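Local coordinates for pectinesterase 1 (Solanum lycopersicum, PDB 1XG2), which catalyses the hydrolysis of methyl esters in cell-wall pectin, releasing methanol, and is held here, as its C-terminal pectinesterase domain, in complex with an inhibitor protein, at residues 111-116 with 120-125; 134-137 with 142-145; 166-171 with 179-184. One frame throughout, in Å; residues are numbered along the deposited sequence.

In the fold
All three contacts are buried and cross the interior of the parallel beta-helix, between strands of different sheets. Contact 2 lies nearest the centre of the chain, contact 1 a little farther and contact 3 farthest. Contacts 1 and 2 join the same two sheets on successive coils: 120-123 neighbours 140-144, and 113-115 neighbours 134-136, with probable backbone hydrogen bonds Ile122 N to Phe142 O and Val115 O to His137 N. Contact 3 shares one sheet with them, through strand 179-184, but faces it with strand 167-170 of the third. Aliphatic packing governs contact 1, a tyrosine fills contact 2, and contact 3 adds an asparagine-to-backbone hydrogen bond.

Contact 1: 111-116 with 120-125; sequences VALRVG and SVINRC
Val115 and Ser120 bring the two backbones closest, their CA atoms 8.1 Å apart, where strands 113-115 and 120-123 run nearly antiparallel at 152° with axes 10.3 Å from each other. That separation is too wide for backbone pairing. The strands belong to separate sheets and meet through side chains directed into the shared interior.

Leu113 and Val115 lie two residues apart on one wall and Ser120 and Ile122 on the other, in keeping with the two-residue repeat of a strand, which turns every second side chain to the same face. Val115 divides its two methyls between both partners. Its CG1, placed anti to the backbone N (chi1 -177°), rests 3.5 Å from Ser120 OG, while CG2 turns to Ile122 CD1 at 4.4 Å. Ile122 also offers the root of its longer branch, with CG1 4.3 Å from Leu113 CD2, so it sits against both aliphatic side chains of the facing strand. The two aliphatic contacts are loose, at van der Waals distance or a little beyond.

The small serine suits the end where the walls converge towards the short link 117-119. Its buried hydroxyl is satisfied there by a hydrogen bond to the carbonyl O of Ala117.

Two strands of one coil, joined by a short turn and facing each other across an interior of stacked aliphatic residues, are characteristic of the right-handed parallel beta-helix of pectinesterases.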
ATOM      1  N   VAL A 111       9.822  -0.501   8.875  1.00 10.73           N
ATOM      2  CA  VAL A 111       8.414  -0.123   8.778  1.00 10.30           C
ATOM      3  C   VAL A 111       7.754  -0.139  10.150  1.00  9.88           C
ATOM      4  O   VAL A 111       7.951  -1.080  10.933  1.00 10.28           O
ATOM      5  CB  VAL A 111       7.660  -1.095   7.828  1.00 10.29           C
ATOM      6  CG1 VAL A 111       6.120  -0.789   7.806  1.00  9.59           C
ATOM      7  CG2 VAL A 111       8.245  -1.049   6.435  1.00 10.21           C
ATOM      8  N   ALA A 112       6.982   0.908  10.449  1.00  9.66           N
ATOM      9  CA  ALA A 112       6.112   0.894  11.615  1.00  8.95           C
ATOM     10  C   ALA A 112       4.835   0.112  11.309  1.00  9.01           C
ATOM     11  O   ALA A 112       4.595  -0.960  11.879  1.00  9.91           O
ATOM     12  CB  ALA A 112       5.797   2.305  12.076  1.00  9.28           C
ATOM     13  N   LEU A 113       4.042   0.621  10.378  1.00  9.10           N
ATOM     14  CA  LEU A 113       2.787  -0.008   9.993  1.00  9.13           C
ATOM     15  C   LEU A 113       2.784  -0.434   8.530  1.00  9.11           C
ATOM     16  O   LEU A 113       3.067   0.369   7.641  1.00  9.07           O
ATOM     17  CB  LEU A 113       1.636   0.970  10.219  1.00  8.91           C
ATOM     18  CG  LEU A 113       0.230   0.523   9.809  1.00  9.71           C
ATOM     19  CD1 LEU A 113      -0.277  -0.601  10.691  1.00 10.44           C
ATOM     20  CD2 LEU A 113      -0.699   1.723   9.864  1.00 11.24           C
ATOM     21  N   ARG A 114       2.417  -1.685   8.283  1.00  8.91           N
ATOM     22  CA  ARG A 114       2.086  -2.133   6.934  1.00  9.16           C
ATOM     23  C   ARG A 114       0.612  -2.483   6.856  1.00  9.08           C
ATOM     24  O   ARG A 114       0.092  -3.241   7.668  1.00  7.78           O
ATOM     25  CB  ARG A 114       2.924  -3.324   6.496  1.00  9.40           C
ATOM     26  CG  ARG A 114       2.416  -3.985   5.218  1.00 10.16           C
ATOM     27  CD  ARG A 114       3.421  -4.919   4.580  1.00 12.23           C
ATOM     28  NE  ARG A 114       3.772  -6.026   5.465  1.00 12.22           N
ATOM     29  CZ  ARG A 114       2.998  -7.087   5.711  1.00 12.72           C
ATOM     30  NH1 ARG A 114       1.809  -7.223   5.138  1.00 13.03           N
ATOM     31  NH2 ARG A 114       3.431  -8.034   6.538  1.00 12.78           N
ATOM     32  N   VAL A 115      -0.057  -1.922   5.860  1.00  9.15           N
ATOM     33  CA  VAL A 115      -1.444  -2.250   5.593  1.00  9.34           C
ATOM     34  C   VAL A 115      -1.593  -2.763   4.168  1.00  9.79           C
ATOM     35  O   VAL A 115      -1.186  -2.096   3.223  1.00  9.15           O
ATOM     36  CB  VAL A 115      -2.336  -1.033   5.815  1.00  9.73           C
ATOM     37  CG1 VAL A 115      -3.789  -1.393   5.599  1.00 11.76           C
ATOM     38  CG2 VAL A 115      -2.127  -0.465   7.243  1.00 10.16           C
ATOM     39  N   GLY A 116      -2.165  -3.959   4.042  1.00  9.88           N
ATOM     40  CA  GLY A 116      -2.613  -4.535   2.777  1.00 10.23           C
ATOM     41  C   GLY A 116      -4.041  -5.063   2.906  1.00 10.60           C
ATOM     42  O   GLY A 116      -4.393  -6.068   2.299  1.00 10.90           O
ATOM     43  N   SER A 120      -9.864  -0.480   4.719  1.00 10.26           N
ATOM     44  CA  SER A 120      -9.293  -0.242   6.036  1.00 10.68           C
ATOM     45  C   SER A 120      -9.282   1.250   6.378  1.00 10.16           C
ATOM     46  O   SER A 120      -9.157   2.109   5.498  1.00  9.34           O
ATOM     47  CB  SER A 120      -7.877  -0.823   6.098  1.00 10.38           C
ATOM     48  OG  SER A 120      -7.102  -0.350   5.007  1.00 13.60           O
ATOM     49  N   VAL A 121      -9.422   1.544   7.670  1.00 10.48           N
ATOM     50  CA  VAL A 121      -9.416   2.904   8.174  1.00 10.72           C
ATOM     51  C   VAL A 121      -8.392   3.011   9.290  1.00 10.81           C
ATOM     52  O   VAL A 121      -8.366   2.175  10.201  1.00 10.97           O
ATOM     53  CB  VAL A 121     -10.790   3.306   8.758  1.00 11.91           C
ATOM     54  CG1 VAL A 121     -10.733   4.757   9.311  1.00 12.11           C
ATOM     55  CG2 VAL A 121     -11.857   3.179   7.712  1.00 12.73           C
ATOM     56  N   ILE A 122      -7.547   4.030   9.201  1.00 10.38           N
ATOM     57  CA  ILE A 122      -6.593   4.367  10.246  1.00 10.44           C
ATOM     58  C   ILE A 122      -7.027   5.757  10.744  1.00 10.18           C
ATOM     59  O   ILE A 122      -6.889   6.749  10.040  1.00 11.57           O
ATOM     60  CB  ILE A 122      -5.148   4.327   9.681  1.00 10.46           C
ATOM     61  CG1 ILE A 122      -4.775   2.894   9.277  1.00 12.14           C
ATOM     62  CG2 ILE A 122      -4.132   4.788  10.709  1.00 11.30           C
ATOM     63  CD1 ILE A 122      -5.371   2.418   7.970  1.00 13.53           C
ATOM     64  N   ASN A 123      -7.545   5.807  11.969  1.00  9.93           N
ATOM     65  CA  ASN A 123      -8.190   6.979  12.532  1.00  9.90           C
ATOM     66  C   ASN A 123      -7.515   7.398  13.836  1.00  9.48           C
ATOM     67  O   ASN A 123      -7.428   6.612  14.759  1.00  8.80           O
ATOM     68  CB  ASN A 123      -9.647   6.625  12.817  1.00 10.36           C
ATOM     69  CG  ASN A 123     -10.491   7.831  13.223  1.00 11.57           C
ATOM     70  OD1 ASN A 123     -11.431   7.724  14.008  1.00 10.67           O
ATOM     71  ND2 ASN A 123     -10.120   8.999  12.705  1.00 13.93           N
ATOM     72  N   ARG A 124      -7.056   8.636  13.898  1.00  9.72           N
ATOM     73  CA  ARG A 124      -6.464   9.203  15.104  1.00 10.70           C
ATOM     74  C   ARG A 124      -5.300   8.338  15.602  1.00 10.97           C
ATOM     75  O   ARG A 124      -5.236   7.997  16.783  1.00 11.47           O
ATOM     76  CB  ARG A 124      -7.515   9.362  16.204  1.00 10.87           C
ATOM     77  CG  ARG A 124      -8.637  10.338  15.846  1.00 11.46           C
ATOM     78  CD  ARG A 124      -9.471  10.772  17.047  1.00 13.22           C
ATOM     79  NE  ARG A 124     -10.063   9.647  17.760  1.00 14.73           N
ATOM     80  CZ  ARG A 124     -11.309   9.194  17.594  1.00 15.35           C
ATOM     81  NH1 ARG A 124     -12.155   9.764  16.745  1.00 14.70           N
ATOM     82  NH2 ARG A 124     -11.723   8.166  18.312  1.00 15.96           N
ATOM     83  N   CYS A 125      -4.413   7.962  14.681  1.00 11.15           N
ATOM     84  CA  CYS A 125      -3.230   7.174  15.009  1.00 10.89           C
ATOM     85  C   CYS A 125      -1.978   7.988  14.813  1.00 10.74           C
ATOM     86  O   CYS A 125      -1.987   8.942  14.056  1.00 11.21           O
ATOM     87  CB  CYS A 125      -3.168   5.939  14.115  1.00 11.04           C
ATOM     88  SG  CYS A 125      -4.454   4.758  14.521  1.00 11.49           S
TER

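Contact 2: 134-137 with 142-145; sequences LYAH and FYRD
Leu134 and Tyr143 meet in the interior of one coil of the parallel beta-helix, reaching towards each other from strands 134-136 and 140-144 in two different sheets. The backbones stand well apart, with the CA atoms of Ala136 and Phe142 10.0 Å from each other, and it is the side chain of Tyr143 that reaches across.

Both methyls of Leu134 meet the far end of the tyrosine. CD2 lies 3.7 Å from Tyr143 CE2, approaching the ring obliquely, and CD1 settles 3.6 Å from the hydroxyl OH. Leucine suits the place because its forked end lets two methyls touch the tyrosine from the same side, one near the ring carbon and one near the oxygen. The tyrosine's CG stands anti to its own carbonyl carbon (chi1 -67°), the setting from which the ring extends across the interior. Ala136 contributes its single methyl, with CB 4.3 Å from Tyr143 OH; a small residue fits opposite so long a side chain. It is also the centre of an inverse gamma turn, where the strand bends towards His137. Beyond the helix wall, His137 NE2 forms a hydrogen bond with Thr114 OG1 of the inhibitor chain.

On strand 140-144 the ring of Tyr143 stacks with Phe163 of the following strand 160-164, and Leu134 touches the same phenylalanine. On the preceding coil, Val115 of strand 113-115 and Ile122 of strand 120-123 pack against Tyr143.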
ATOM      1  N   LEU A 134       5.509   4.034   6.807  1.00  8.35           N
ATOM      2  CA  LEU A 134       4.159   3.561   6.513  1.00  8.60           C
ATOM      3  C   LEU A 134       4.112   2.897   5.151  1.00  8.70           C
ATOM      4  O   LEU A 134       4.203   3.557   4.111  1.00  8.48           O
ATOM      5  CB  LEU A 134       3.150   4.717   6.573  1.00  8.60           C
ATOM      6  CG  LEU A 134       1.713   4.375   6.171  1.00  8.87           C
ATOM      7  CD1 LEU A 134       1.167   3.296   7.096  1.00  9.74           C
ATOM      8  CD2 LEU A 134       0.820   5.602   6.191  1.00 11.71           C
ATOM      9  N   TYR A 135       3.978   1.576   5.179  1.00  8.89           N
ATOM     10  CA  TYR A 135       3.860   0.749   3.990  1.00  8.85           C
ATOM     11  C   TYR A 135       2.383   0.537   3.684  1.00  9.03           C
ATOM     12  O   TYR A 135       1.779  -0.449   4.126  1.00  7.99           O
ATOM     13  CB  TYR A 135       4.551  -0.606   4.249  1.00  8.60           C
ATOM     14  CG  TYR A 135       5.007  -1.395   3.041  1.00  8.80           C
ATOM     15  CD1 TYR A 135       4.603  -1.081   1.752  1.00  8.77           C
ATOM     16  CD2 TYR A 135       5.893  -2.461   3.209  1.00 10.37           C
ATOM     17  CE1 TYR A 135       5.053  -1.817   0.657  1.00 11.69           C
ATOM     18  CE2 TYR A 135       6.347  -3.192   2.139  1.00  9.38           C
ATOM     19  CZ  TYR A 135       5.933  -2.880   0.868  1.00 11.37           C
ATOM     20  OH  TYR A 135       6.412  -3.638  -0.174  1.00 15.30           O
ATOM     21  N   ALA A 136       1.806   1.494   2.960  1.00  9.36           N
ATOM     22  CA  ALA A 136       0.457   1.385   2.454  1.00  9.53           C
ATOM     23  C   ALA A 136       0.579   0.561   1.188  1.00 10.00           C
ATOM     24  O   ALA A 136       0.693   1.102   0.084  1.00 10.31           O
ATOM     25  CB  ALA A 136      -0.116   2.764   2.175  1.00 10.06           C
ATOM     26  N   HIS A 137       0.582  -0.754   1.395  1.00  9.80           N
ATOM     27  CA  HIS A 137       1.063  -1.750   0.442  1.00  9.74           C
ATOM     28  C   HIS A 137       0.122  -1.931  -0.751  1.00  9.59           C
ATOM     29  O   HIS A 137       0.534  -1.860  -1.910  1.00  8.60           O
ATOM     30  CB  HIS A 137       1.279  -3.086   1.169  1.00  9.65           C
ATOM     31  CG  HIS A 137       1.744  -4.196   0.283  1.00 11.16           C
ATOM     32  ND1 HIS A 137       0.921  -4.813  -0.626  1.00 14.48           N
ATOM     33  CD2 HIS A 137       2.949  -4.804   0.170  1.00 15.28           C
ATOM     34  CE1 HIS A 137       1.605  -5.733  -1.286  1.00 15.82           C
ATOM     35  NE2 HIS A 137       2.838  -5.751  -0.821  1.00 12.88           N
ATOM     36  N   PHE A 142      -7.971   4.385   3.964  1.00  7.76           N
ATOM     37  CA  PHE A 142      -8.306   5.743   4.351  1.00  8.30           C
ATOM     38  C   PHE A 142      -7.629   6.047   5.679  1.00  8.28           C
ATOM     39  O   PHE A 142      -7.807   5.307   6.664  1.00  8.33           O
ATOM     40  CB  PHE A 142      -9.818   5.877   4.485  1.00  8.18           C
ATOM     41  CG  PHE A 142     -10.297   7.269   4.800  1.00  8.05           C
ATOM     42  CD1 PHE A 142     -10.053   8.324   3.941  1.00  9.95           C
ATOM     43  CD2 PHE A 142     -11.026   7.511   5.960  1.00  9.68           C
ATOM     44  CE1 PHE A 142     -10.502   9.602   4.258  1.00 11.45           C
ATOM     45  CE2 PHE A 142     -11.495   8.791   6.265  1.00  9.39           C
ATOM     46  CZ  PHE A 142     -11.224   9.822   5.427  1.00  9.97           C
ATOM     47  N   TYR A 143      -6.875   7.140   5.688  1.00  8.48           N
ATOM     48  CA  TYR A 143      -6.203   7.664   6.861  1.00  9.06           C
ATOM     49  C   TYR A 143      -6.823   9.009   7.211  1.00  9.48           C
ATOM     50  O   TYR A 143      -6.926   9.884   6.365  1.00  9.80           O
ATOM     51  CB  TYR A 143      -4.701   7.841   6.604  1.00  9.39           C
ATOM     52  CG  TYR A 143      -4.009   6.517   6.427  1.00  8.13           C
ATOM     53  CD1 TYR A 143      -4.146   5.788   5.238  1.00  9.26           C
ATOM     54  CD2 TYR A 143      -3.217   5.985   7.429  1.00  8.08           C
ATOM     55  CE1 TYR A 143      -3.518   4.565   5.066  1.00  8.20           C
ATOM     56  CE2 TYR A 143      -2.589   4.742   7.267  1.00  8.26           C
ATOM     57  CZ  TYR A 143      -2.765   4.035   6.091  1.00  8.23           C
ATOM     58  OH  TYR A 143      -2.166   2.803   5.922  1.00  9.04           O
ATOM     59  N   ARG A 144      -7.226   9.156   8.462  1.00  9.83           N
ATOM     60  CA  ARG A 144      -7.951  10.329   8.917  1.00 10.18           C
ATOM     61  C   ARG A 144      -7.442  10.773  10.277  1.00 10.19           C
ATOM     62  O   ARG A 144      -7.254   9.955  11.179  1.00  9.65           O
ATOM     63  CB  ARG A 144      -9.436   9.997   8.992  1.00 10.55           C
ATOM     64  CG  ARG A 144     -10.337  11.101   9.508  1.00 11.68           C
ATOM     65  CD  ARG A 144     -10.521  12.285   8.560  1.00 12.65           C
ATOM     66  NE  ARG A 144     -11.218  13.368   9.253  1.00 12.68           N
ATOM     67  CZ  ARG A 144     -12.038  14.248   8.686  1.00 13.13           C
ATOM     68  NH1 ARG A 144     -12.278  14.237   7.376  1.00 12.36           N
ATOM     69  NH2 ARG A 144     -12.620  15.168   9.446  1.00 13.82           N
ATOM     70  N   ASP A 145      -7.270  12.088  10.429  1.00 11.05           N
ATOM     71  CA  ASP A 145      -6.934  12.701  11.710  1.00 11.75           C
ATOM     72  C   ASP A 145      -5.691  12.082  12.364  1.00 11.71           C
ATOM     73  O   ASP A 145      -5.618  11.963  13.582  1.00 11.63           O
ATOM     74  CB  ASP A 145      -8.127  12.605  12.664  1.00 12.63           C
ATOM     75  CG  ASP A 145      -9.296  13.488  12.244  1.00 15.34           C
ATOM     76  OD1 ASP A 145     -10.393  13.300  12.807  1.00 19.43           O
ATOM     77  OD2 ASP A 145      -9.217  14.383  11.378  1.00 16.64           O
TER

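Contact 3: 166-171 with 179-184; sequences CQLVAR and NMVTAQ
Asn179 fastens its side chain to the end of the facing segment: ND2 donates to the carbonyl O of Arg171 at 2.9 Å. The bond is somewhat bent, with an N-H...O angle of 146°, and the donor sits out of the carbonyl plane. With CG beside the backbone N and anti to the carbonyl carbon (chi1 -68°), the amide spans the gap and passes over Ala170, whose CB is 3.8 Å from ND2. Alanine is small enough to leave the amide its path where the CA atoms of Ala170 and Asn179 stand 6.8 Å apart. A weak hydrogen bond to Thr217 OG1 gives the same nitrogen a second partner.

Farther along, the contact is aliphatic. CD1 of Leu168 stands anti to CA (chi2 -178°), which carries this methyl to Val181 CG1, 4.3 Å away. Val181 occupies the corner where strand 179-184 changes direction, and its compact branched side chain turns inward there.

Arg171 joins in through its backbone; its side chain makes a salt bridge with Asp128 and a cation-pi contact with Tyr130. Asn179 lies about 8 Å, side chain to side chain, from both Asp153, the predicted nucleophile, and Gln131, probably the transition-state stabiliser. An asparagine on strand 179-184 that binds the backbone just after strand 167-170 links two sheets of the parallel beta-helix, near the probable active site of the pectinesterase.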
ATOM      1  N   CYS A 166      -4.603  14.709   7.990  1.00 11.19           N
ATOM      2  CA  CYS A 166      -3.453  14.155   8.688  1.00 11.50           C
ATOM      3  C   CYS A 166      -2.334  15.178   8.727  1.00 11.15           C
ATOM      4  O   CYS A 166      -2.257  16.048   7.871  1.00 11.21           O
ATOM      5  CB  CYS A 166      -2.949  12.899   7.977  1.00 11.47           C
ATOM      6  SG  CYS A 166      -4.146  11.535   8.004  1.00 12.60           S
ATOM      7  N   GLN A 167      -1.460  15.050   9.717  1.00 11.17           N
ATOM      8  CA  GLN A 167      -0.225  15.810   9.756  1.00 11.13           C
ATOM      9  C   GLN A 167       0.896  14.862   9.324  1.00 10.67           C
ATOM     10  O   GLN A 167       1.150  13.851   9.973  1.00 10.26           O
ATOM     11  CB  GLN A 167      -0.003  16.370  11.163  1.00 11.63           C
ATOM     12  CG  GLN A 167      -1.180  17.207  11.637  1.00 14.02           C
ATOM     13  CD  GLN A 167      -0.859  18.135  12.801  1.00 17.27           C
ATOM     14  OE1 GLN A 167      -0.274  19.211  12.611  1.00 19.93           O
ATOM     15  NE2 GLN A 167      -1.267  17.738  14.001  1.00 18.03           N
ATOM     16  N   LEU A 168       1.501  15.179   8.188  1.00 10.71           N
ATOM     17  CA  LEU A 168       2.600  14.420   7.614  1.00 11.03           C
ATOM     18  C   LEU A 168       3.862  15.212   7.929  1.00 11.76           C
ATOM     19  O   LEU A 168       4.081  16.302   7.400  1.00 12.40           O
ATOM     20  CB  LEU A 168       2.400  14.232   6.115  1.00 10.46           C
ATOM     21  CG  LEU A 168       1.004  13.717   5.728  1.00  9.97           C
ATOM     22  CD1 LEU A 168       0.907  13.522   4.240  1.00 11.16           C
ATOM     23  CD2 LEU A 168       0.685  12.453   6.443  1.00 10.05           C
ATOM     24  N   VAL A 169       4.659  14.658   8.831  1.00 12.48           N
ATOM     25  CA  VAL A 169       5.728  15.366   9.508  1.00 12.53           C
ATOM     26  C   VAL A 169       7.073  14.760   9.142  1.00 12.82           C
ATOM     27  O   VAL A 169       7.421  13.648   9.572  1.00 12.72           O
ATOM     28  CB  VAL A 169       5.546  15.317  11.038  1.00 12.64           C
ATOM     29  CG1 VAL A 169       6.572  16.228  11.721  1.00 12.83           C
ATOM     30  CG2 VAL A 169       4.123  15.722  11.430  1.00 13.06           C
ATOM     31  N   ALA A 170       7.825  15.488   8.335  1.00 12.55           N
ATOM     32  CA  ALA A 170       9.195  15.087   8.036  1.00 12.62           C
ATOM     33  C   ALA A 170      10.089  15.467   9.223  1.00 12.59           C
ATOM     34  O   ALA A 170       9.933  16.537   9.808  1.00 12.16           O
ATOM     35  CB  ALA A 170       9.671  15.735   6.762  1.00 12.80           C
ATOM     36  N   ARG A 171      11.003  14.575   9.581  1.00 12.61           N
ATOM     37  CA  ARG A 171      11.895  14.775  10.718  1.00 13.06           C
ATOM     38  C   ARG A 171      13.358  14.811  10.267  1.00 13.38           C
ATOM     39  O   ARG A 171      13.664  14.590   9.102  1.00 12.58           O
ATOM     40  CB  ARG A 171      11.691  13.674  11.765  1.00 12.52           C
ATOM     41  CG  ARG A 171      12.145  12.290  11.324  1.00 14.01           C
ATOM     42  CD  ARG A 171      11.497  11.147  12.095  1.00 13.79           C
ATOM     43  NE  ARG A 171      11.747  11.274  13.526  1.00 14.81           N
ATOM     44  CZ  ARG A 171      11.228  10.502  14.472  1.00 15.76           C
ATOM     45  NH1 ARG A 171      10.441   9.473  14.170  1.00 15.49           N
ATOM     46  NH2 ARG A 171      11.529  10.739  15.740  1.00 15.70           N
ATOM     47  N   ASN A 179      14.784  13.813   2.618  1.00 13.02           N
ATOM     48  CA  ASN A 179      13.461  13.311   2.992  1.00 12.99           C
ATOM     49  C   ASN A 179      12.540  13.265   1.775  1.00 12.61           C
ATOM     50  O   ASN A 179      12.585  14.145   0.923  1.00 13.15           O
ATOM     51  CB  ASN A 179      12.821  14.179   4.069  1.00 12.41           C
ATOM     52  CG  ASN A 179      13.530  14.083   5.398  1.00 12.58           C
ATOM     53  OD1 ASN A 179      14.198  13.097   5.677  1.00 12.43           O
ATOM     54  ND2 ASN A 179      13.387  15.121   6.234  1.00 12.73           N
ATOM     55  N   MET A 180      11.721  12.223   1.716  1.00 12.78           N
ATOM     56  CA  MET A 180      10.696  12.060   0.696  1.00 12.26           C
ATOM     57  C   MET A 180       9.427  11.628   1.418  1.00 12.11           C
ATOM     58  O   MET A 180       9.379  10.529   1.990  1.00 12.18           O
ATOM     59  CB  MET A 180      11.075  10.975  -0.316  1.00 12.53           C
ATOM     60  CG  MET A 180      12.476  11.051  -0.837  1.00 12.65           C
ATOM     61  SD  MET A 180      12.591  12.291  -2.116  1.00 14.72           S
ATOM     62  CE  MET A 180      14.359  12.588  -2.092  1.00 15.89           C
ATOM     63  N   VAL A 181       8.407  12.476   1.378  1.00 11.34           N
ATOM     64  CA  VAL A 181       7.113  12.172   2.013  1.00 11.30           C
ATOM     65  C   VAL A 181       6.507  10.922   1.407  1.00 11.08           C
ATOM     66  O   VAL A 181       6.050  10.047   2.139  1.00 11.67           O
ATOM     67  CB  VAL A 181       6.115  13.329   1.893  1.00 10.45           C
ATOM     68  CG1 VAL A 181       4.771  12.972   2.555  1.00 10.35           C
ATOM     69  CG2 VAL A 181       6.687  14.594   2.543  1.00 10.56           C
ATOM     70  N   THR A 182       6.528  10.833   0.079  1.00 11.16           N
ATOM     71  CA  THR A 182       6.003   9.645  -0.624  1.00 11.40           C
ATOM     72  C   THR A 182       7.029   8.980  -1.530  1.00 10.78           C
ATOM     73  O   THR A 182       7.947   9.620  -2.032  1.00 11.41           O
ATOM     74  CB  THR A 182       4.751   9.965  -1.463  1.00 11.19           C
ATOM     75  OG1 THR A 182       5.067  10.889  -2.519  1.00 11.12           O
ATOM     76  CG2 THR A 182       3.690  10.650  -0.633  1.00 11.12           C
ATOM     77  N   ALA A 183       6.863   7.678  -1.707  1.00 10.75           N
ATOM     78  CA  ALA A 183       7.530   6.914  -2.751  1.00 10.36           C
ATOM     79  C   ALA A 183       6.486   5.941  -3.285  1.00  9.89           C
ATOM     80  O   ALA A 183       6.411   4.783  -2.877  1.00  9.51           O
ATOM     81  CB  ALA A 183       8.730   6.176  -2.202  1.00 10.76           C
ATOM     82  N   GLN A 184       5.642   6.442  -4.177  1.00 10.38           N
ATOM     83  CA  GLN A 184       4.485   5.682  -4.649  1.00  9.60           C
ATOM     84  C   GLN A 184       4.967   4.682  -5.701  1.00 10.22           C
ATOM     85  O   GLN A 184       5.682   5.048  -6.614  1.00 11.24           O
ATOM     86  CB  GLN A 184       3.431   6.638  -5.207  1.00  9.55           C
ATOM     87  CG  GLN A 184       1.997   6.119  -5.102  1.00  9.34           C
ATOM     88  CD  GLN A 184       1.709   4.987  -6.069  1.00  9.82           C
ATOM     89  OE1 GLN A 184       0.931   4.061  -5.759  1.00 12.47           O
ATOM     90  NE2 GLN A 184       2.333   5.039  -7.232  1.00  6.26           N
TER